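Local coordinates for protein insulinase family protease (Yersinia pestis, PDB 3GO9) that is probably a member of the insulinase (M16) family of proteases, with bound zinc but with catalytic activity and substrate not established, at residues 74-78 with 141-145; 273-277 with 326-332; 291-295 with 426-431. All coordinates share one frame; numbering follows the deposited sequence.

Contact 1: 74-78 with 141-145; sequences LPRLA and NLAVS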
# COMPACT_ATOMS: atom_id res chain seq x y z
N LEU A 74 15.29 15.43 -5.32
CA LEU A 74 16.24 14.63 -6.10
C LEU A 74 15.59 14.02 -7.33
O LEU A 74 16.15 14.13 -8.40
CB LEU A 74 16.92 13.56 -5.23
CG LEU A 74 17.84 14.00 -4.09
CD1 LEU A 74 18.29 12.80 -3.22
CD2 LEU A 74 19.03 14.78 -4.67
N PRO A 75 14.42 13.37 -7.21
CA PRO A 75 13.90 12.77 -8.43
C PRO A 75 13.50 13.77 -9.49
O PRO A 75 13.53 13.41 -10.69
CB PRO A 75 12.69 11.95 -7.95
CG PRO A 75 12.49 12.31 -6.58
CD PRO A 75 13.63 12.96 -6.03
N ARG A 76 13.13 15.00 -9.10
CA ARG A 76 12.81 15.99 -10.11
C ARG A 76 14.06 16.33 -10.96
O ARG A 76 13.99 16.60 -12.17
CB ARG A 76 12.25 17.24 -9.45
CG ARG A 76 11.51 18.11 -10.47
CD ARG A 76 11.01 19.38 -9.85
NE ARG A 76 9.97 19.22 -8.84
CZ ARG A 76 9.24 20.24 -8.41
NH1 ARG A 76 9.46 21.46 -8.89
NH2 ARG A 76 8.31 20.07 -7.46
N LEU A 77 15.22 16.31 -10.33
CA LEU A 77 16.49 16.54 -11.04
C LEU A 77 16.69 15.51 -12.20
O LEU A 77 17.10 15.90 -13.29
CB LEU A 77 17.68 16.56 -10.07
CG LEU A 77 17.58 17.55 -8.96
CD1 LEU A 77 18.87 17.42 -8.06
CD2 LEU A 77 17.41 19.01 -9.44
N ALA A 78 16.40 14.25 -11.90
CA ALA A 78 16.53 13.14 -12.79
C ALA A 78 15.64 13.31 -14.04
O ALA A 78 15.93 12.73 -15.09
CB ALA A 78 16.21 11.77 -12.06
N ASN A 141 24.60 8.53 -10.54
CA ASN A 141 25.24 9.68 -11.21
C ASN A 141 24.23 10.81 -11.44
O ASN A 141 24.24 11.48 -12.46
CB ASN A 141 25.86 9.24 -12.53
CG ASN A 141 26.87 10.26 -13.09
OD1 ASN A 141 27.47 11.02 -12.37
ND2 ASN A 141 26.98 10.30 -14.42
N LEU A 142 23.41 11.03 -10.46
CA LEU A 142 22.33 12.05 -10.55
C LEU A 142 22.92 13.43 -10.87
O LEU A 142 23.96 13.79 -10.34
CB LEU A 142 21.54 12.09 -9.24
CG LEU A 142 20.33 13.02 -9.22
CD1 LEU A 142 19.27 12.48 -10.17
CD2 LEU A 142 19.74 13.17 -7.78
N ALA A 143 22.26 14.16 -11.77
CA ALA A 143 22.75 15.44 -12.25
C ALA A 143 22.35 16.53 -11.26
O ALA A 143 21.29 17.10 -11.36
CB ALA A 143 22.21 15.74 -13.70
N VAL A 144 23.20 16.77 -10.27
CA VAL A 144 22.90 17.70 -9.21
C VAL A 144 23.86 18.88 -9.40
O VAL A 144 25.05 18.78 -9.16
CB VAL A 144 23.11 17.07 -7.81
CG1 VAL A 144 22.68 18.07 -6.71
CG2 VAL A 144 22.33 15.74 -7.69
N SER A 145 23.33 19.97 -9.92
CA SER A 145 24.13 21.15 -10.15
C SER A 145 23.31 22.37 -9.93
O SER A 145 22.08 22.30 -9.81
CB SER A 145 24.65 21.13 -11.59
OG SER A 145 23.58 21.31 -12.51

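Contact 2: 273-277 with 326-332; sequences WDTPW and QRAQCAI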
# COMPACT_ATOMS: atom_id res chain seq x y z
N TRP A 273 -11.11 0.61 13.40
CA TRP A 273 -10.30 -0.18 14.33
C TRP A 273 -8.84 -0.15 13.85
O TRP A 273 -8.56 -0.30 12.66
CB TRP A 273 -10.79 -1.63 14.36
CG TRP A 273 -12.14 -1.83 14.95
CD1 TRP A 273 -12.41 -2.22 16.22
CD2 TRP A 273 -13.42 -1.68 14.30
NE1 TRP A 273 -13.77 -2.32 16.42
CE2 TRP A 273 -14.41 -1.99 15.26
CE3 TRP A 273 -13.82 -1.27 13.02
CZ2 TRP A 273 -15.79 -1.94 14.97
CZ3 TRP A 273 -15.21 -1.20 12.74
CH2 TRP A 273 -16.16 -1.55 13.72
N ASP A 274 -7.90 0.01 14.79
CA ASP A 274 -6.51 0.19 14.48
C ASP A 274 -5.77 -0.72 15.47
O ASP A 274 -6.08 -0.70 16.67
CB ASP A 274 -6.14 1.65 14.68
CG ASP A 274 -4.68 1.84 15.00
OD1 ASP A 274 -3.88 1.81 14.05
OD2 ASP A 274 -4.35 2.02 16.19
N THR A 275 -4.93 -1.59 14.97
CA THR A 275 -4.21 -2.55 15.84
C THR A 275 -2.81 -2.80 15.29
O THR A 275 -2.56 -2.53 14.13
CB THR A 275 -4.94 -3.91 15.90
OG1 THR A 275 -5.04 -4.42 14.57
CG2 THR A 275 -6.33 -3.76 16.49
N PRO A 276 -1.89 -3.28 16.14
CA PRO A 276 -0.57 -3.59 15.62
C PRO A 276 -0.65 -4.74 14.62
O PRO A 276 -1.40 -5.67 14.86
CB PRO A 276 0.20 -4.08 16.85
CG PRO A 276 -0.57 -3.70 18.02
CD PRO A 276 -1.97 -3.40 17.60
N TRP A 277 0.13 -4.66 13.53
CA TRP A 277 0.20 -5.72 12.54
C TRP A 277 1.35 -6.62 12.88
O TRP A 277 2.45 -6.15 13.13
CB TRP A 277 0.45 -5.17 11.16
CG TRP A 277 0.71 -6.20 10.13
CD1 TRP A 277 1.88 -6.40 9.49
CD2 TRP A 277 -0.22 -7.16 9.58
NE1 TRP A 277 1.77 -7.44 8.60
CE2 TRP A 277 0.49 -7.92 8.62
CE3 TRP A 277 -1.58 -7.43 9.79
CZ2 TRP A 277 -0.10 -8.93 7.86
CZ3 TRP A 277 -2.16 -8.47 9.06
CH2 TRP A 277 -1.42 -9.20 8.09
N GLN A 326 3.07 -0.66 10.03
CA GLN A 326 3.06 -1.74 11.02
C GLN A 326 1.74 -1.74 11.81
O GLN A 326 1.69 -2.32 12.90
CB GLN A 326 4.29 -1.67 11.96
CG GLN A 326 5.64 -1.68 11.20
CD GLN A 326 6.89 -1.31 12.06
OE1 GLN A 326 8.02 -1.39 11.57
NE2 GLN A 326 6.69 -0.89 13.32
N ARG A 327 0.70 -1.05 11.28
CA ARG A 327 -0.65 -1.08 11.90
C ARG A 327 -1.65 -1.67 10.93
O ARG A 327 -1.55 -1.44 9.74
CB ARG A 327 -1.19 0.30 12.25
CG ARG A 327 -0.23 1.30 12.78
CD ARG A 327 -0.02 1.23 14.21
NE ARG A 327 -1.23 1.11 15.05
CZ ARG A 327 -1.19 0.61 16.29
NH1 ARG A 327 -0.03 0.22 16.83
NH2 ARG A 327 -2.30 0.48 17.00
N ALA A 328 -2.63 -2.40 11.44
CA ALA A 328 -3.76 -2.88 10.62
C ALA A 328 -4.90 -1.92 10.90
O ALA A 328 -5.21 -1.68 12.08
CB ALA A 328 -4.16 -4.31 11.01
N GLN A 329 -5.49 -1.34 9.85
CA GLN A 329 -6.60 -0.40 10.00
C GLN A 329 -7.80 -0.98 9.26
O GLN A 329 -7.69 -1.32 8.07
CB GLN A 329 -6.24 0.96 9.46
CG GLN A 329 -7.32 2.00 9.65
CD GLN A 329 -6.95 3.31 8.97
OE1 GLN A 329 -7.31 3.56 7.81
NE2 GLN A 329 -6.19 4.14 9.68
N CYS A 330 -8.93 -1.12 9.93
CA CYS A 330 -10.09 -1.64 9.23
C CYS A 330 -11.21 -0.54 9.53
O CYS A 330 -11.38 -0.05 10.65
CB CYS A 330 -10.30 -3.21 9.48
SG CYS A 330 -9.07 -4.71 8.59
N ALA A 331 -11.90 -0.13 8.48
CA ALA A 331 -12.90 0.93 8.58
C ALA A 331 -14.19 0.61 7.83
O ALA A 331 -14.14 0.09 6.71
CB ALA A 331 -12.34 2.26 8.04
N ILE A 332 -15.32 0.98 8.43
CA ILE A 332 -16.63 1.06 7.77
C ILE A 332 -16.93 2.51 7.61
O ILE A 332 -17.00 3.25 8.58
CB ILE A 332 -17.75 0.39 8.59
CG1 ILE A 332 -17.31 -1.01 8.94
CG2 ILE A 332 -19.09 0.56 7.85
CD1 ILE A 332 -18.15 -1.71 10.00
O HOH W 1 -7.53 -3.43 12.87

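Contact 3: 291-295 with 426-431; sequences RSDLA and ELNREL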
# COMPACT_ATOMS: atom_id res chain seq x y z
N ARG A 291 -9.23 -16.09 8.96
CA ARG A 291 -10.47 -16.12 9.74
C ARG A 291 -10.89 -14.70 10.07
O ARG A 291 -12.09 -14.34 9.97
CB ARG A 291 -10.33 -16.91 11.03
CG ARG A 291 -11.68 -17.15 11.68
CD ARG A 291 -11.62 -17.94 12.95
NE ARG A 291 -11.25 -19.34 12.70
CZ ARG A 291 -11.14 -20.27 13.66
NH1 ARG A 291 -11.36 -19.97 14.94
NH2 ARG A 291 -10.79 -21.50 13.34
N SER A 292 -9.91 -13.89 10.46
CA SER A 292 -10.18 -12.49 10.83
C SER A 292 -10.64 -11.70 9.62
O SER A 292 -11.67 -10.97 9.69
CB SER A 292 -8.93 -11.88 11.41
OG SER A 292 -8.71 -12.44 12.68
N ASP A 293 -9.92 -11.82 8.51
CA ASP A 293 -10.27 -11.15 7.24
C ASP A 293 -11.68 -11.53 6.78
O ASP A 293 -12.45 -10.68 6.34
CB ASP A 293 -9.22 -11.55 6.19
CG ASP A 293 -9.57 -11.15 4.75
OD1 ASP A 293 -9.60 -9.96 4.46
OD2 ASP A 293 -9.70 -12.06 3.87
N LEU A 294 -12.01 -12.83 6.86
CA LEU A 294 -13.30 -13.29 6.36
C LEU A 294 -14.45 -12.76 7.25
O LEU A 294 -15.53 -12.49 6.70
CB LEU A 294 -13.34 -14.79 6.18
CG LEU A 294 -14.63 -15.35 5.59
CD1 LEU A 294 -14.93 -14.77 4.22
CD2 LEU A 294 -14.55 -16.87 5.53
N ALA A 295 -14.24 -12.69 8.56
CA ALA A 295 -15.25 -12.10 9.48
C ALA A 295 -15.52 -10.64 9.07
O ALA A 295 -16.65 -10.23 8.98
CB ALA A 295 -14.78 -12.17 10.91
N GLU A 426 -17.14 -20.90 14.39
CA GLU A 426 -15.82 -20.28 14.36
C GLU A 426 -15.92 -18.90 13.77
O GLU A 426 -15.37 -17.91 14.35
CB GLU A 426 -14.84 -21.13 13.56
CG GLU A 426 -14.44 -22.41 14.25
CD GLU A 426 -13.65 -23.39 13.36
OE1 GLU A 426 -13.71 -23.36 12.11
OE2 GLU A 426 -12.97 -24.26 13.95
N LEU A 427 -16.61 -18.80 12.63
CA LEU A 427 -16.73 -17.46 12.01
C LEU A 427 -17.54 -16.53 12.94
O LEU A 427 -17.19 -15.38 13.11
CB LEU A 427 -17.38 -17.53 10.63
CG LEU A 427 -17.26 -16.21 9.81
CD1 LEU A 427 -15.81 -15.80 9.62
CD2 LEU A 427 -17.90 -16.26 8.45
N ASN A 428 -18.62 -17.02 13.54
CA ASN A 428 -19.40 -16.16 14.46
C ASN A 428 -18.63 -15.74 15.72
O ASN A 428 -18.80 -14.62 16.22
CB ASN A 428 -20.73 -16.86 14.81
CG ASN A 428 -21.74 -16.73 13.71
OD1 ASN A 428 -21.52 -15.99 12.77
ND2 ASN A 428 -22.87 -17.47 13.82
N ARG A 429 -17.80 -16.62 16.27
CA ARG A 429 -16.94 -16.23 17.38
C ARG A 429 -15.99 -15.11 17.00
O ARG A 429 -15.81 -14.20 17.79
CB ARG A 429 -16.16 -17.42 17.90
CG ARG A 429 -15.19 -17.10 19.02
CD ARG A 429 -15.89 -16.58 20.26
NE ARG A 429 -16.84 -17.59 20.81
CZ ARG A 429 -17.64 -17.43 21.86
NH1 ARG A 429 -17.68 -16.30 22.56
NH2 ARG A 429 -18.42 -18.45 22.24
N GLU A 430 -15.39 -15.23 15.82
CA GLU A 430 -14.46 -14.20 15.28
C GLU A 430 -15.22 -12.87 15.13
O GLU A 430 -14.76 -11.81 15.60
CB GLU A 430 -13.89 -14.69 13.95
CG GLU A 430 -12.89 -13.79 13.31
CD GLU A 430 -11.60 -13.65 14.07
OE1 GLU A 430 -11.10 -14.66 14.58
OE2 GLU A 430 -11.07 -12.50 14.12
N LEU A 431 -16.42 -12.94 14.60
CA LEU A 431 -17.26 -11.74 14.49
C LEU A 431 -17.52 -11.11 15.86
O LEU A 431 -17.43 -9.87 16.03
CB LEU A 431 -18.60 -12.05 13.81
CG LEU A 431 -18.66 -12.05 12.31
CD1 LEU A 431 -19.96 -12.73 11.87
CD2 LEU A 431 -18.50 -10.62 11.75
O HOH W 2 -11.32 -23.79 11.03
O HOH W 3 -8.52 -15.43 13.78

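Contact 1: 74-78 with 141-145
Leu142 reaches from the loop between helices 125-140 and 146-153 to the side of helix 70-80, and its two methyls touch different turns of that helix. CD2 of Leu142 meets CD2 of Leu74 at 3.6 Å, the two side chains crossing at about a right angle, while CD1 of Leu142 lies 3.7 Å from CB of Ala78. CG anti to the backbone N (chi1 -176°) carries the branch of Leu142 to the helix, where its two methyls part toward Leu74 and Ala78. A second apolar pair forms where CD1 of Leu77 comes within 3.9 Å of CG2 of Val144; CG1 of Val144 is almost as close. Helices 196-206 and 146-153 pack on Val144 and Leu77 respectively.

In M16 peptidases the corresponding helix carries an HxxEH zinc motif. Here His72 is a zinc ligand, but Pro75 and Arg76 appear to fill the places of the glutamate and the second histidine, consistent with a degenerate site. Pro75 also has no N-H to give to the preceding turn, and the helix is kinked there. Arg76 pairs with Asp158, which shares the zinc ion with His72.

No hydrogen bond crosses between the segments; the polar groups named here bond to residues beyond them. Ala143 is the centre of an inverse gamma turn. Its carbonyl oxygen lies 3.9 Å from CB of Leu77 and is hydrogen-bonded to Thr148 OG1, three residues past Ser145, which stands at the N-cap of helix 146-153.

Contact 2: 273-277 with 326-332
Arg327 lays one face of its guanidinium over the Thr275-Pro276 peptide, with Thr275 C and Pro276 N both 3.7 Å from its plane and offset toward the rim. Bends at chi2 (-86°) and chi3 (-45°) fold the chain back across the neighbouring strand and bring it side-on to Asp274. NE of Arg327 gives a nearly straight bond of 2.9 Å to the syn side of Asp274 OD1, within the guanidinium plane. NH2 of Arg327 reaches Asp274 OD2 at 2.7 Å from above the carboxylate, the two flat groups being turned 32° apart. Arg175 makes a further salt bridge to OD1, and Leu252 N bonds to OD2, so both oxygens of Asp274 have a second partner.

Beneath this pair runs an antiparallel ladder. Trp273 and Cys330 form one hydrogen-bonded pair (Trp273 N to Cys330 O, 2.8 Å), Thr275 and Ala328 the next (Ala328 N to Thr275 O, 2.7 Å). Pro276 faces Arg327 at a non-hydrogen-bonded position, where its missing N-H costs the ladder nothing. Past the proline, Trp277 N bonds to Gln326 O at 2.9 Å, coming from above the carbonyl plane. A water donates to Ala328 O and also bonds to Thr275 OG1. Trp273 turns a ring edge to the other strand, CE3 lying 3.6 Å from Cys330 O, while its NE1 bonds to Gln437 O.

Within the five-stranded sheet of the M16 inactive-domain region, strand 327-336 runs between 267-276 and 316-324, and the Cys330-Cys321 disulfide ties it to the latter. Ile332 touches Leu299 of helix 283-309; Gln329, on the face of Asp274, touches helix 170-175.

Contact 3: 291-295 with 426-431
Ala295 puts its CB among three side chains of helix 424-435, with Glu430 CG at 3.5 Å from that CB and the ends of Leu427 and Leu431 a little farther off. At this small residue the backbones are nearest, Ala295 and Leu431 having the closest CA atoms where helices 283-309 and 424-435 pack across each other: the short segments cross at -77° with their axes 9.0 Å apart, in the C-terminal half of this M16-type chain. CD1 of Leu427 lies 3.6 Å from Ala295 N and also meets Leu294, and CD2 of Leu431 approaches Ala295 O to 3.4 Å. Helix 362-377 closes over this apolar patch, Leu368 touching both Leu294 and Leu427.

Farther out the interface becomes mixed. In the conformer described, one of two for Arg291, the methylenes run extended past Glu430, and a bend at chi3 (-69°) turns the guanidinium over Glu426. CB of Glu426 then sits 3.8 Å above the centre of that flat group. The carboxylate of Glu426 would be stacked on it as well, the planes 26° apart; Arg291 NH2 is 3.6 Å from Glu426 OE2, but no N-H points at the oxygen, and the attraction is one of charge alone. A water donates to OE1 of Glu426 and, in this conformer, weakly accepts from Arg291 NH2, while Thr423 N is the protein partner of OE1.

Glu430 carries the other polar edge. Its chain folds at chi2 beside Ala295 and presents the carboxylate to Ser292, whose OG donates to Glu430 OE2 at 2.8 Å from well above the carboxylate plane. Gln434 NE2 adds a weak bond to the same oxygen. A second water bridges the pair, donating to Glu430 OE1 at 2.8 Å and to Ser292 OG.

Contact 1 belongs to the N-terminal, insulinase-like part of the chain, which also holds the zinc ligand His72; it closes before the other two open. Its centre lies about 37 Å from that of contact 2 and about 50 Å from that of contact 3, across the centre of the chain. Contacts 2 and 3 are neighbours, with centres about 16 Å apart and nearest atoms about 7 Å apart, and they do not touch. Strand 267-276 of contact 2 leads on to helix 283-309 of contact 3, and their segments alternate along the chain. Residues 426-431, far later in the chain, pack on helix 283-309, which itself touches the five-stranded sheet of contact 2.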